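Local coordinates for glutathione s-transferase (Oryza sativa, PDB 1OYJ), which conjugates reduced glutathione to a wide range of hydrophobic electrophiles of foreign or internal origin, chemistry that can detoxify herbicides, at residues F12-I23 with H210-F220. Residues are numbered along the deposited sequence; the frame is centred on the assembly and turned at random.
Sequences FWVSPFGQRCRI and HLPSPEKVYDF. With GSH (glutathione), chain N.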
loop_
_atom_site.group_PDB
_atom_site.type_symbol
_atom_site.label_atom_id
_atom_site.label_comp_id
_atom_site.label_asym_id
_atom_site.label_seq_id
_atom_site.Cartn_x
_atom_site.Cartn_y
_atom_site.Cartn_z
ATOM N N PHE A 12 11.344 3.524 -16.434
ATOM C CA PHE A 12 10.762 3.759 -17.733
ATOM C C PHE A 12 10.529 5.272 -17.699
ATOM O O PHE A 12 9.953 5.797 -16.700
ATOM C CB PHE A 12 9.480 2.964 -17.917
ATOM C CG PHE A 12 8.785 3.262 -19.208
ATOM C CD1 PHE A 12 9.473 3.168 -20.379
ATOM C CD2 PHE A 12 7.442 3.514 -19.259
ATOM C CE1 PHE A 12 8.863 3.417 -21.628
ATOM C CE2 PHE A 12 6.805 3.739 -20.508
ATOM C CZ PHE A 12 7.537 3.727 -21.689
ATOM N N TRP A 13 10.991 6.010 -18.703
ATOM C CA TRP A 13 11.017 7.511 -18.613
ATOM C C TRP A 13 9.749 8.209 -18.124
ATOM O O TRP A 13 9.797 9.079 -17.270
ATOM C CB TRP A 13 11.510 8.096 -19.983
ATOM C CG TRP A 13 10.533 7.957 -21.073
ATOM C CD1 TRP A 13 10.388 6.936 -21.840
ATOM C CD2 TRP A 13 9.563 8.903 -21.455
ATOM N NE1 TRP A 13 9.309 7.085 -22.685
ATOM C CE2 TRP A 13 8.816 8.337 -22.495
ATOM C CE3 TRP A 13 9.251 10.184 -21.028
ATOM C CZ2 TRP A 13 7.733 8.971 -23.077
ATOM C CZ3 TRP A 13 8.216 10.836 -21.627
ATOM C CH2 TRP A 13 7.489 10.261 -22.646
ATOM N N VAL A 14 8.613 7.852 -18.691
ATOM C CA VAL A 14 7.322 8.516 -18.419
ATOM C C VAL A 14 6.615 7.985 -17.148
ATOM O O VAL A 14 5.574 8.502 -16.747
ATOM C CB VAL A 14 6.397 8.333 -19.642
ATOM C CG1 VAL A 14 5.804 6.886 -19.636
ATOM C CG2 VAL A 14 5.259 9.364 -19.653
ATOM N N SER A 15 7.172 6.945 -16.500
ATOM C CA SER A 15 6.557 6.414 -15.255
ATOM C C SER A 15 6.471 7.378 -14.070
ATOM O O SER A 15 7.468 7.753 -13.515
ATOM C CB SER A 15 7.271 5.164 -14.725
ATOM O OG SER A 15 6.636 4.683 -13.575
ATOM N N PRO A 16 5.257 7.617 -13.618
ATOM C CA PRO A 16 5.039 8.461 -12.440
ATOM C C PRO A 16 5.618 7.794 -11.217
ATOM O O PRO A 16 6.102 8.471 -10.306
ATOM C CB PRO A 16 3.545 8.599 -12.392
ATOM C CG PRO A 16 2.987 7.509 -13.221
ATOM C CD PRO A 16 4.010 7.213 -14.243
ATOM N N PHE A 17 5.572 6.424 -11.196
ATOM C CA PHE A 17 6.023 5.672 -10.057
ATOM C C PHE A 17 7.548 5.712 -9.927
ATOM O O PHE A 17 8.106 5.957 -8.861
ATOM C CB PHE A 17 5.535 4.229 -10.181
ATOM C CG PHE A 17 4.054 4.108 -10.278
ATOM C CD1 PHE A 17 3.454 3.742 -11.442
ATOM C CD2 PHE A 17 3.286 4.329 -9.185
ATOM C CE1 PHE A 17 2.081 3.577 -11.520
ATOM C CE2 PHE A 17 1.917 4.189 -9.258
ATOM C CZ PHE A 17 1.342 3.833 -10.450
ATOM N N GLY A 18 8.253 5.562 -11.050
ATOM C CA GLY A 18 9.721 5.692 -11.041
ATOM C C GLY A 18 10.134 7.150 -10.810
ATOM O O GLY A 18 11.023 7.453 -10.072
ATOM N N GLN A 19 9.381 8.076 -11.335
ATOM C CA GLN A 19 9.657 9.464 -11.061
ATOM C C GLN A 19 9.625 9.824 -9.551
ATOM O O GLN A 19 10.378 10.659 -9.120
ATOM C CB GLN A 19 8.744 10.357 -11.874
ATOM C CG GLN A 19 9.130 10.361 -13.402
ATOM C CD GLN A 19 7.975 10.829 -14.227
ATOM O OE1 GLN A 19 7.015 11.263 -13.666
ATOM N NE2 GLN A 19 8.045 10.702 -15.564
ATOM N N ARG A 20 8.722 9.210 -8.769
ATOM C CA ARG A 20 8.771 9.374 -7.392
ATOM C C ARG A 20 10.149 9.142 -6.816
ATOM O O ARG A 20 10.581 9.918 -5.969
ATOM C CB ARG A 20 7.814 8.459 -6.598
ATOM C CG ARG A 20 6.368 8.614 -6.889
ATOM C CD ARG A 20 5.530 7.493 -6.344
ATOM N NE ARG A 20 4.121 7.795 -6.398
ATOM C CZ ARG A 20 3.163 6.993 -5.997
ATOM N NH1 ARG A 20 3.422 5.719 -5.700
ATOM N NH2 ARG A 20 1.932 7.444 -5.925
ATOM N N CYS A 21 10.736 8.018 -7.151
ATOM C CA CYS A 21 11.956 7.620 -6.565
ATOM C C CYS A 21 13.066 8.540 -7.101
ATOM O O CYS A 21 14.030 8.846 -6.402
ATOM C CB CYS A 21 12.292 6.199 -6.971
ATOM S SG CYS A 21 10.994 5.004 -6.700
ATOM N N ARG A 22 12.967 8.947 -8.368
ATOM C CA ARG A 22 13.973 9.935 -8.874
ATOM C C ARG A 22 13.969 11.250 -8.041
ATOM O O ARG A 22 15.073 11.763 -7.681
ATOM C CB ARG A 22 13.804 10.324 -10.372
ATOM C CG ARG A 22 14.021 9.082 -11.350
ATOM C CD ARG A 22 13.558 9.289 -12.811
ATOM N NE ARG A 22 12.597 8.328 -13.246
ATOM C CZ ARG A 22 11.893 8.450 -14.342
ATOM N NH1 ARG A 22 10.993 7.544 -14.635
ATOM N NH2 ARG A 22 12.038 9.512 -15.108
ATOM N N ILE A 23 12.780 11.812 -7.845
ATOM C CA ILE A 23 12.635 13.073 -7.084
ATOM C C ILE A 23 13.136 12.906 -5.663
ATOM O O ILE A 23 13.797 13.767 -5.141
ATOM C CB ILE A 23 11.169 13.507 -7.139
ATOM C CG1 ILE A 23 10.866 13.960 -8.578
ATOM C CG2 ILE A 23 10.797 14.581 -6.142
ATOM C CD1 ILE A 23 9.319 14.008 -8.803
ATOM N N HIS A 210 13.113 15.869 -13.028
ATOM C CA HIS A 210 12.580 14.578 -13.290
ATOM C C HIS A 210 11.186 14.462 -13.915
ATOM O O HIS A 210 10.811 13.385 -14.345
ATOM C CB HIS A 210 12.753 13.781 -11.987
ATOM C CG HIS A 210 14.209 13.473 -11.702
ATOM N ND1 HIS A 210 14.971 12.733 -12.573
ATOM C CD2 HIS A 210 14.993 13.726 -10.636
ATOM C CE1 HIS A 210 16.209 12.646 -12.093
ATOM N NE2 HIS A 210 16.243 13.227 -10.911
ATOM N N LEU A 211 10.388 15.554 -13.991
ATOM C CA LEU A 211 9.117 15.402 -14.652
ATOM C C LEU A 211 9.155 15.821 -16.149
ATOM O O LEU A 211 9.694 16.831 -16.464
ATOM C CB LEU A 211 8.103 16.208 -13.990
ATOM C CG LEU A 211 7.804 15.847 -12.514
ATOM C CD1 LEU A 211 6.421 16.419 -12.113
ATOM C CD2 LEU A 211 7.865 14.357 -12.328
ATOM N N PRO A 212 8.520 15.090 -17.049
ATOM C CA PRO A 212 8.403 15.583 -18.423
ATOM C C PRO A 212 7.349 16.691 -18.423
ATOM O O PRO A 212 6.635 16.870 -17.444
ATOM C CB PRO A 212 7.903 14.421 -19.191
ATOM C CG PRO A 212 7.607 13.374 -18.194
ATOM C CD PRO A 212 7.821 13.841 -16.828
ATOM N N SER A 213 7.250 17.395 -19.541
ATOM C CA SER A 213 6.300 18.450 -19.669
ATOM C C SER A 213 4.878 17.881 -19.857
ATOM O O SER A 213 4.693 16.793 -20.380
ATOM C CB SER A 213 6.679 19.295 -20.876
ATOM O OG SER A 213 6.386 18.641 -22.082
ATOM N N PRO A 214 3.871 18.650 -19.540
ATOM C CA PRO A 214 2.502 18.158 -19.809
ATOM C C PRO A 214 2.255 17.802 -21.269
ATOM O O PRO A 214 1.463 16.874 -21.566
ATOM C CB PRO A 214 1.615 19.329 -19.395
ATOM C CG PRO A 214 2.488 20.194 -18.480
ATOM C CD PRO A 214 3.894 19.993 -18.882
ATOM N N GLU A 215 2.932 18.506 -22.193
ATOM C CA GLU A 215 2.693 18.272 -23.596
ATOM C C GLU A 215 3.328 16.941 -23.990
ATOM O O GLU A 215 2.794 16.163 -24.750
ATOM C CB GLU A 215 3.340 19.422 -24.413
ATOM C CG GLU A 215 2.644 20.769 -24.316
ATOM C CD GLU A 215 3.081 21.595 -23.094
ATOM O OE1 GLU A 215 4.010 21.198 -22.327
ATOM O OE2 GLU A 215 2.401 22.635 -22.855
ATOM N N LYS A 216 4.494 16.654 -23.462
ATOM C CA LYS A 216 5.074 15.365 -23.756
ATOM C C LYS A 216 4.235 14.194 -23.242
ATOM O O LYS A 216 4.049 13.189 -23.928
ATOM C CB LYS A 216 6.457 15.304 -23.145
ATOM C CG LYS A 216 7.184 14.078 -23.633
ATOM C CD LYS A 216 8.562 14.200 -23.879
ATOM C CE LYS A 216 9.134 12.861 -24.388
ATOM N NZ LYS A 216 10.457 13.034 -24.807
ATOM N N VAL A 217 3.641 14.358 -22.086
ATOM C CA VAL A 217 2.768 13.332 -21.532
ATOM C C VAL A 217 1.518 13.230 -22.343
ATOM O O VAL A 217 1.104 12.139 -22.647
ATOM C CB VAL A 217 2.435 13.566 -20.035
ATOM C CG1 VAL A 217 1.369 12.607 -19.473
ATOM C CG2 VAL A 217 3.673 13.437 -19.174
ATOM N N TYR A 218 0.995 14.337 -22.823
ATOM C CA TYR A 218 -0.241 14.266 -23.622
ATOM C C TYR A 218 -0.005 13.503 -24.903
ATOM O O TYR A 218 -0.908 12.839 -25.394
ATOM C CB TYR A 218 -0.770 15.609 -23.980
ATOM C CG TYR A 218 -2.156 15.625 -24.665
ATOM C CD1 TYR A 218 -3.220 14.950 -24.131
ATOM C CD2 TYR A 218 -2.360 16.325 -25.835
ATOM C CE1 TYR A 218 -4.458 14.985 -24.709
ATOM C CE2 TYR A 218 -3.622 16.347 -26.440
ATOM C CZ TYR A 218 -4.641 15.674 -25.856
ATOM O OH TYR A 218 -5.884 15.639 -26.403
ATOM N N ASP A 219 1.190 13.668 -25.460
ATOM C CA ASP A 219 1.594 12.956 -26.666
ATOM C C ASP A 219 1.734 11.469 -26.392
ATOM O O ASP A 219 1.258 10.594 -27.159
ATOM C CB ASP A 219 2.890 13.571 -27.133
ATOM C CG ASP A 219 2.652 14.789 -27.994
ATOM O OD1 ASP A 219 1.493 15.023 -28.483
ATOM O OD2 ASP A 219 3.578 15.572 -28.184
ATOM N N PHE A 220 2.271 11.128 -25.244
ATOM C CA PHE A 220 2.327 9.700 -24.865
ATOM C C PHE A 220 0.867 9.143 -24.683
ATOM O O PHE A 220 0.577 8.026 -25.128
ATOM C CB PHE A 220 3.133 9.531 -23.624
ATOM C CG PHE A 220 3.328 8.154 -23.229
ATOM C CD1 PHE A 220 4.223 7.362 -23.892
ATOM C CD2 PHE A 220 2.647 7.632 -22.157
ATOM C CE1 PHE A 220 4.376 6.022 -23.556
ATOM C CE2 PHE A 220 2.829 6.336 -21.782
ATOM C CZ PHE A 220 3.728 5.526 -22.492
HETATM N N1 GSH N . 2.710 -0.526 -7.618
HETATM C CA1 GSH N . 3.668 0.018 -8.525
HETATM C C1 GSH N . 4.717 0.924 -8.004
HETATM O O11 GSH N . 5.891 1.015 -8.295
HETATM O O12 GSH N . 4.277 1.702 -7.185
HETATM C CB1 GSH N . 3.412 0.022 -10.016
HETATM C CG1 GSH N . 4.593 0.379 -10.927
HETATM C CD1 GSH N . 4.158 0.221 -12.379
HETATM O OE1 GSH N . 2.965 0.256 -12.627
HETATM N N2 GSH N . 5.079 0.100 -13.336
HETATM C CA2 GSH N . 4.713 -0.057 -14.722
HETATM C C2 GSH N . 5.292 -1.421 -15.135
HETATM O O2 GSH N . 6.472 -1.591 -14.910
HETATM C CB2 GSH N . 5.352 1.094 -15.500
HETATM S SG2 GSH N . 4.506 2.683 -15.140
HETATM N N3 GSH N . 4.535 -2.453 -15.509
HETATM C CA3 GSH N . 5.159 -3.163 -16.654
HETATM C C3 GSH N . 4.368 -3.651 -17.866
HETATM O O31 GSH N . 4.572 -4.803 -18.370
HETATM O O32 GSH N . 3.564 -2.902 -18.400
HETATM O O HOH W 1 14.258 11.714 -14.999
#
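Trp13 carries CG between its backbone N and carbonyl carbon (chi1 71°), while Phe220 swings its ring anti to the backbone N (chi1 -176°); together these settings bring the indole edge onto a face of Phe220 in an offset edge-to-face pair, planes at 81°, two broad aromatics that give the domains a large apolar surface. Val14, whose short branches fit beside the ring, lays CG1 over a Phe220 face, 3.9 Å from the centroid. Lysine suits the exposed border, its aliphatic chain packing on the indole: Lys216 CE lies 3.5 Å from Trp13 CH2, and NZ reaches over the six-membered ring, 4.8 Å from its centroid, as a cation-pi partner.

At the other end one face of the His210 imidazole receives Arg22 CB, a CH-pi contact 3.4 Å from the ring centroid, with the guanidinium plane nearly perpendicular; a water joins His210 ND1 to Arg22 NH2. Arginine fits because its guanidinium also grips Trp13 O end-on through NH1 and NH2, while NE pairs with Asp11. Glutamine combines an amide donor with an aliphatic stem: Gln19 NE2 donates to Trp13 O at 2.9 Å, in the carbonyl plane on a lone pair, CG packs near His210 O, and OE1 touches Leu211 CD2. With an alanine here, Trp13 O would lose its in-plane donor and a gap would probably open beside Leu211.

The type I turn Phe12-Ser15 links strand 7-11 of the thioredoxin-like domain to helix 16-28, N-capped by glutathione-binding Ser15. Helix 214-229 of the C-terminal helical domain covers this turn, His210 and Leu211 pack on helix 16-28, and strand 33-36 flanks Trp13 and Arg22.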